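Local coordinates for proto-oncogene tyrosine-protein kinase receptor Ret (Danio rerio, PDB 7AMK) that serves as a receptor tyrosine kinase whose cadherin-like extracellular domains probably take part in recognising GDNF bound to its co-receptor GFR alpha 1, at residues L1-Y13 with L22-P36. The protein carries 4 engineered substitutions. Numbering follows the deposited sequence. Where two conformers were deposited one is given.
Sequences LYFPQRLYTENIY and LLQVISMREFPTERP
Tyr2 and Met28 form a single antiparallel hydrogen-bonded bridge where the chain's first residues run against 22-36, within the first cadherin-like domain, a beta sandwich. Met28 N gives Tyr2 O a nearly straight bond of 2.9 Å, and Tyr2 N answers to Met28 O.

Beyond the bridge, the first modelled residue supplies a backbone amine that two carboxylates grip. Leu1 N makes salt bridges of 2.8 Å to Glu30 OE1 and 2.6 Å to Glu34 OE1. Glu34 is long enough to reach across the type I turn Phe31-Glu34. With CG anti to the backbone N (chi1 -157°) and the chain extended beyond it, its CG rests near Leu1 CD2, its CD packs against Leu1 CG, and OE1 also accepts from Glu30 N. The two donors come from opposite faces of the carboxylate plane. An alanine at Glu34 is likely to leave Glu30 N without this acceptor and Leu1 N with one carboxylate fewer, setting the turn less firmly against the amino end.

The Tyr2 ring receives Met28 CB over one face in a CH-pi contact, 4.3 Å from the centroid; Met28 SD comes obliquely to the same ring as a Met-aromatic contact. Glu30 CG meets that ring at its edge. Val91 of strand 83-92 touches both Leu1 and Ser27, lining this end with apolar surface.

Tyr8 joins two sheets: its strand 7-14 edges the one holding 106-114, and 21-24 edges the one holding 59-62. Tyrosine suits this span, apolar along its length and polar at its end. Tyr8 CB lies near Leu23 CD2, Tyr8 CE2 approaches Gln24 O at 3.7 Å, and Tyr8 CE1 lies near Val25 CG2. At the tip, Tyr8 OH accepts from Ile26 N at 3.0 Å, while a water donates to this hydroxyl and to Gln5 O, 2.8 Å from the water oxygen.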
# COMPACT_ATOMS: atom_id res chain seq x y z
N LEU A 1 -40.17 27.15 0.27
CA LEU A 1 -41.06 26.35 1.11
C LEU A 1 -40.48 24.96 1.31
O LEU A 1 -40.00 24.35 0.37
CB LEU A 1 -42.45 26.26 0.48
CG LEU A 1 -43.12 27.62 0.17
CD1 LEU A 1 -44.41 27.44 -0.67
CD2 LEU A 1 -43.39 28.48 1.43
N TYR A 2 -40.48 24.47 2.54
CA TYR A 2 -40.22 23.05 2.75
C TYR A 2 -41.07 22.58 3.90
O TYR A 2 -41.62 23.38 4.65
CB TYR A 2 -38.73 22.75 3.01
CG TYR A 2 -38.18 23.29 4.32
CD1 TYR A 2 -37.74 24.60 4.42
CD2 TYR A 2 -38.10 22.48 5.47
CE1 TYR A 2 -37.22 25.11 5.58
CE2 TYR A 2 -37.58 22.98 6.67
CZ TYR A 2 -37.14 24.31 6.72
OH TYR A 2 -36.61 24.88 7.87
N PHE A 3 -41.17 21.27 4.02
CA PHE A 3 -42.04 20.63 4.99
C PHE A 3 -41.21 20.10 6.15
O PHE A 3 -40.29 19.30 5.93
CB PHE A 3 -42.81 19.50 4.33
CG PHE A 3 -43.82 19.95 3.31
CD1 PHE A 3 -44.92 20.69 3.68
CD2 PHE A 3 -43.68 19.59 1.98
CE1 PHE A 3 -45.86 21.08 2.75
CE2 PHE A 3 -44.61 19.99 1.03
CZ PHE A 3 -45.70 20.73 1.41
N PRO A 4 -41.46 20.55 7.38
CA PRO A 4 -40.72 19.99 8.52
C PRO A 4 -41.15 18.57 8.91
O PRO A 4 -40.58 18.00 9.84
CB PRO A 4 -41.04 20.99 9.64
CG PRO A 4 -42.43 21.50 9.27
CD PRO A 4 -42.33 21.66 7.77
N GLN A 5 -42.10 17.99 8.19
CA GLN A 5 -42.74 16.75 8.56
C GLN A 5 -43.18 16.06 7.28
O GLN A 5 -43.88 16.66 6.46
CB GLN A 5 -43.92 17.06 9.49
CG GLN A 5 -44.64 15.86 10.01
CD GLN A 5 -45.66 16.20 11.09
OE1 GLN A 5 -45.61 17.27 11.70
NE2 GLN A 5 -46.59 15.28 11.32
N ARG A 6 -42.77 14.80 7.07
CA ARG A 6 -43.08 14.10 5.82
C ARG A 6 -44.43 13.39 5.82
O ARG A 6 -44.95 13.08 4.74
CB ARG A 6 -42.00 13.05 5.50
CG ARG A 6 -40.76 13.58 4.78
N LEU A 7 -45.00 13.12 6.99
CA LEU A 7 -46.21 12.31 7.09
C LEU A 7 -47.10 12.86 8.19
O LEU A 7 -46.63 13.12 9.30
CB LEU A 7 -45.84 10.85 7.36
CG LEU A 7 -46.96 9.88 7.72
CD1 LEU A 7 -47.86 9.69 6.53
CD2 LEU A 7 -46.37 8.55 8.15
N TYR A 8 -48.38 13.04 7.89
CA TYR A 8 -49.37 13.38 8.90
C TYR A 8 -50.30 12.19 9.06
O TYR A 8 -50.53 11.43 8.11
CB TYR A 8 -50.17 14.63 8.54
CG TYR A 8 -49.37 15.91 8.56
CD1 TYR A 8 -48.63 16.31 7.45
CD2 TYR A 8 -49.37 16.74 9.68
CE1 TYR A 8 -47.89 17.48 7.47
CE2 TYR A 8 -48.65 17.92 9.71
CZ TYR A 8 -47.91 18.28 8.61
OH TYR A 8 -47.19 19.43 8.64
N THR A 9 -50.82 12.01 10.27
CA THR A 9 -51.76 10.92 10.50
C THR A 9 -52.87 11.39 11.42
O THR A 9 -52.70 12.31 12.22
CB THR A 9 -51.09 9.66 11.09
OG1 THR A 9 -50.58 9.94 12.41
CG2 THR A 9 -49.95 9.22 10.21
N GLU A 10 -54.03 10.76 11.27
CA GLU A 10 -55.15 10.99 12.16
C GLU A 10 -56.20 9.92 11.90
O GLU A 10 -56.15 9.21 10.89
CB GLU A 10 -55.76 12.39 11.99
CG GLU A 10 -55.33 13.40 13.06
CD GLU A 10 -55.85 13.06 14.47
OE1 GLU A 10 -56.54 12.03 14.66
OE2 GLU A 10 -55.55 13.84 15.40
N ASN A 11 -57.12 9.79 12.85
CA ASN A 11 -58.28 8.93 12.71
C ASN A 11 -59.49 9.77 12.33
O ASN A 11 -59.61 10.93 12.73
CB ASN A 11 -58.56 8.19 14.03
CG ASN A 11 -57.34 7.49 14.56
OD1 ASN A 11 -56.66 6.78 13.83
ND2 ASN A 11 -57.03 7.71 15.84
N ILE A 12 -60.36 9.17 11.54
CA ILE A 12 -61.65 9.77 11.22
C ILE A 12 -62.71 8.72 11.50
O ILE A 12 -62.46 7.51 11.39
CB ILE A 12 -61.73 10.28 9.75
CG1 ILE A 12 -61.39 9.16 8.76
CG2 ILE A 12 -60.83 11.49 9.53
CD1 ILE A 12 -61.51 9.60 7.30
N TYR A 13 -63.89 9.18 11.86
CA TYR A 13 -64.96 8.32 12.32
C TYR A 13 -66.21 8.52 11.48
O TYR A 13 -66.43 9.60 10.93
CB TYR A 13 -65.29 8.59 13.79
CG TYR A 13 -64.14 8.33 14.70
CD1 TYR A 13 -63.95 7.07 15.25
CD2 TYR A 13 -63.23 9.33 15.02
CE1 TYR A 13 -62.88 6.81 16.09
CE2 TYR A 13 -62.16 9.09 15.87
CZ TYR A 13 -62.00 7.82 16.40
OH TYR A 13 -60.95 7.54 17.24
N LEU A 22 -59.60 18.75 10.91
CA LEU A 22 -58.90 17.48 11.11
C LEU A 22 -57.45 17.66 11.53
O LEU A 22 -56.98 17.01 12.48
CB LEU A 22 -58.94 16.63 9.82
CG LEU A 22 -60.33 16.30 9.27
CD1 LEU A 22 -60.26 15.54 7.93
CD2 LEU A 22 -61.18 15.51 10.29
N LEU A 23 -56.73 18.53 10.84
CA LEU A 23 -55.33 18.78 11.14
C LEU A 23 -54.88 19.96 10.29
O LEU A 23 -55.60 20.40 9.40
CB LEU A 23 -54.46 17.53 10.88
CG LEU A 23 -54.60 16.85 9.51
CD1 LEU A 23 -53.80 17.54 8.37
CD2 LEU A 23 -54.24 15.37 9.60
N GLN A 24 -53.68 20.45 10.60
CA GLN A 24 -53.09 21.60 9.92
C GLN A 24 -51.72 21.21 9.37
O GLN A 24 -50.82 20.84 10.13
CB GLN A 24 -52.96 22.78 10.87
CG GLN A 24 -52.40 24.02 10.19
CD GLN A 24 -52.04 25.08 11.21
OE1 GLN A 24 -52.49 25.01 12.35
NE2 GLN A 24 -51.21 26.06 10.80
N VAL A 25 -51.59 21.23 8.03
CA VAL A 25 -50.32 21.01 7.33
C VAL A 25 -49.49 22.27 7.43
O VAL A 25 -49.99 23.38 7.17
CB VAL A 25 -50.58 20.67 5.85
CG1 VAL A 25 -49.28 20.69 5.06
CG2 VAL A 25 -51.27 19.34 5.71
N ILE A 26 -48.20 22.12 7.78
CA ILE A 26 -47.30 23.25 7.98
C ILE A 26 -46.32 23.35 6.82
O ILE A 26 -45.73 22.34 6.41
CB ILE A 26 -46.53 23.14 9.30
CG1 ILE A 26 -47.50 23.05 10.47
CG2 ILE A 26 -45.55 24.33 9.45
CD1 ILE A 26 -48.17 24.35 10.77
N SER A 27 -46.11 24.57 6.32
CA SER A 27 -45.04 24.83 5.36
C SER A 27 -44.15 25.92 5.92
O SER A 27 -44.65 26.94 6.40
CB SER A 27 -45.60 25.26 4.00
OG SER A 27 -44.58 25.35 3.01
N MET A 28 -42.85 25.72 5.89
CA MET A 28 -41.94 26.74 6.39
C MET A 28 -41.36 27.56 5.25
O MET A 28 -41.00 27.03 4.19
CB MET A 28 -40.85 26.10 7.22
CG MET A 28 -41.48 25.54 8.48
SD MET A 28 -40.33 25.46 9.78
CE MET A 28 -40.09 27.20 10.16
N ARG A 29 -41.31 28.88 5.46
CA ARG A 29 -40.79 29.80 4.46
C ARG A 29 -39.27 29.77 4.44
O ARG A 29 -38.61 29.82 5.48
CB ARG A 29 -41.27 31.22 4.75
CG ARG A 29 -42.78 31.37 4.71
CD ARG A 29 -43.23 32.52 5.59
NE ARG A 29 -44.44 33.19 5.10
CZ ARG A 29 -45.68 32.87 5.45
NH1 ARG A 29 -45.94 31.82 6.22
NH2 ARG A 29 -46.69 33.61 5.00
N GLU A 30 -38.72 29.68 3.24
CA GLU A 30 -37.29 29.80 3.06
C GLU A 30 -36.84 31.24 2.81
O GLU A 30 -35.64 31.49 2.72
CB GLU A 30 -36.84 28.88 1.94
CG GLU A 30 -36.80 27.42 2.39
CD GLU A 30 -36.61 26.48 1.24
OE1 GLU A 30 -37.39 26.58 0.28
OE2 GLU A 30 -35.67 25.66 1.29
N PHE A 31 -37.78 32.18 2.72
CA PHE A 31 -37.50 33.59 2.54
C PHE A 31 -38.70 34.36 3.08
O PHE A 31 -39.82 33.84 3.07
CB PHE A 31 -37.20 33.96 1.06
CG PHE A 31 -38.41 34.31 0.25
N PRO A 32 -38.49 35.58 3.58
CA PRO A 32 -39.56 36.24 4.35
C PRO A 32 -40.81 36.59 3.54
O PRO A 32 -41.91 36.54 4.10
CB PRO A 32 -38.87 37.50 4.91
CG PRO A 32 -37.40 37.14 4.90
CD PRO A 32 -37.22 36.34 3.64
N THR A 33 -40.69 36.92 2.26
CA THR A 33 -41.89 37.21 1.47
C THR A 33 -42.53 35.97 0.85
O THR A 33 -43.63 36.07 0.28
CB THR A 33 -41.59 38.24 0.37
OG1 THR A 33 -40.56 37.75 -0.49
CG2 THR A 33 -41.15 39.59 0.98
N GLU A 34 -41.90 34.79 0.96
CA GLU A 34 -42.49 33.58 0.42
C GLU A 34 -43.82 33.27 1.13
O GLU A 34 -43.88 33.25 2.36
CB GLU A 34 -41.51 32.41 0.57
CG GLU A 34 -41.75 31.27 -0.41
CD GLU A 34 -40.73 30.13 -0.32
OE1 GLU A 34 -40.31 29.74 0.81
OE2 GLU A 34 -40.34 29.61 -1.39
N ARG A 35 -44.88 33.03 0.36
CA ARG A 35 -46.21 32.73 0.90
C ARG A 35 -46.72 31.39 0.39
O ARG A 35 -46.73 31.16 -0.84
CB ARG A 35 -47.19 33.85 0.54
CG ARG A 35 -48.65 33.44 0.47
CD ARG A 35 -49.47 34.60 -0.07
NE ARG A 35 -50.84 34.21 -0.39
CZ ARG A 35 -51.79 35.04 -0.81
NH1 ARG A 35 -51.57 36.33 -0.98
NH2 ARG A 35 -53.01 34.56 -1.06
N PRO A 36 -47.19 30.50 1.27
CA PRO A 36 -47.63 29.17 0.82
C PRO A 36 -49.08 29.13 0.35
O PRO A 36 -49.96 29.80 0.89
CB PRO A 36 -47.43 28.31 2.07
CG PRO A 36 -47.60 29.24 3.20
CD PRO A 36 -47.16 30.61 2.74
O HOH W 1 -44.55 19.30 7.13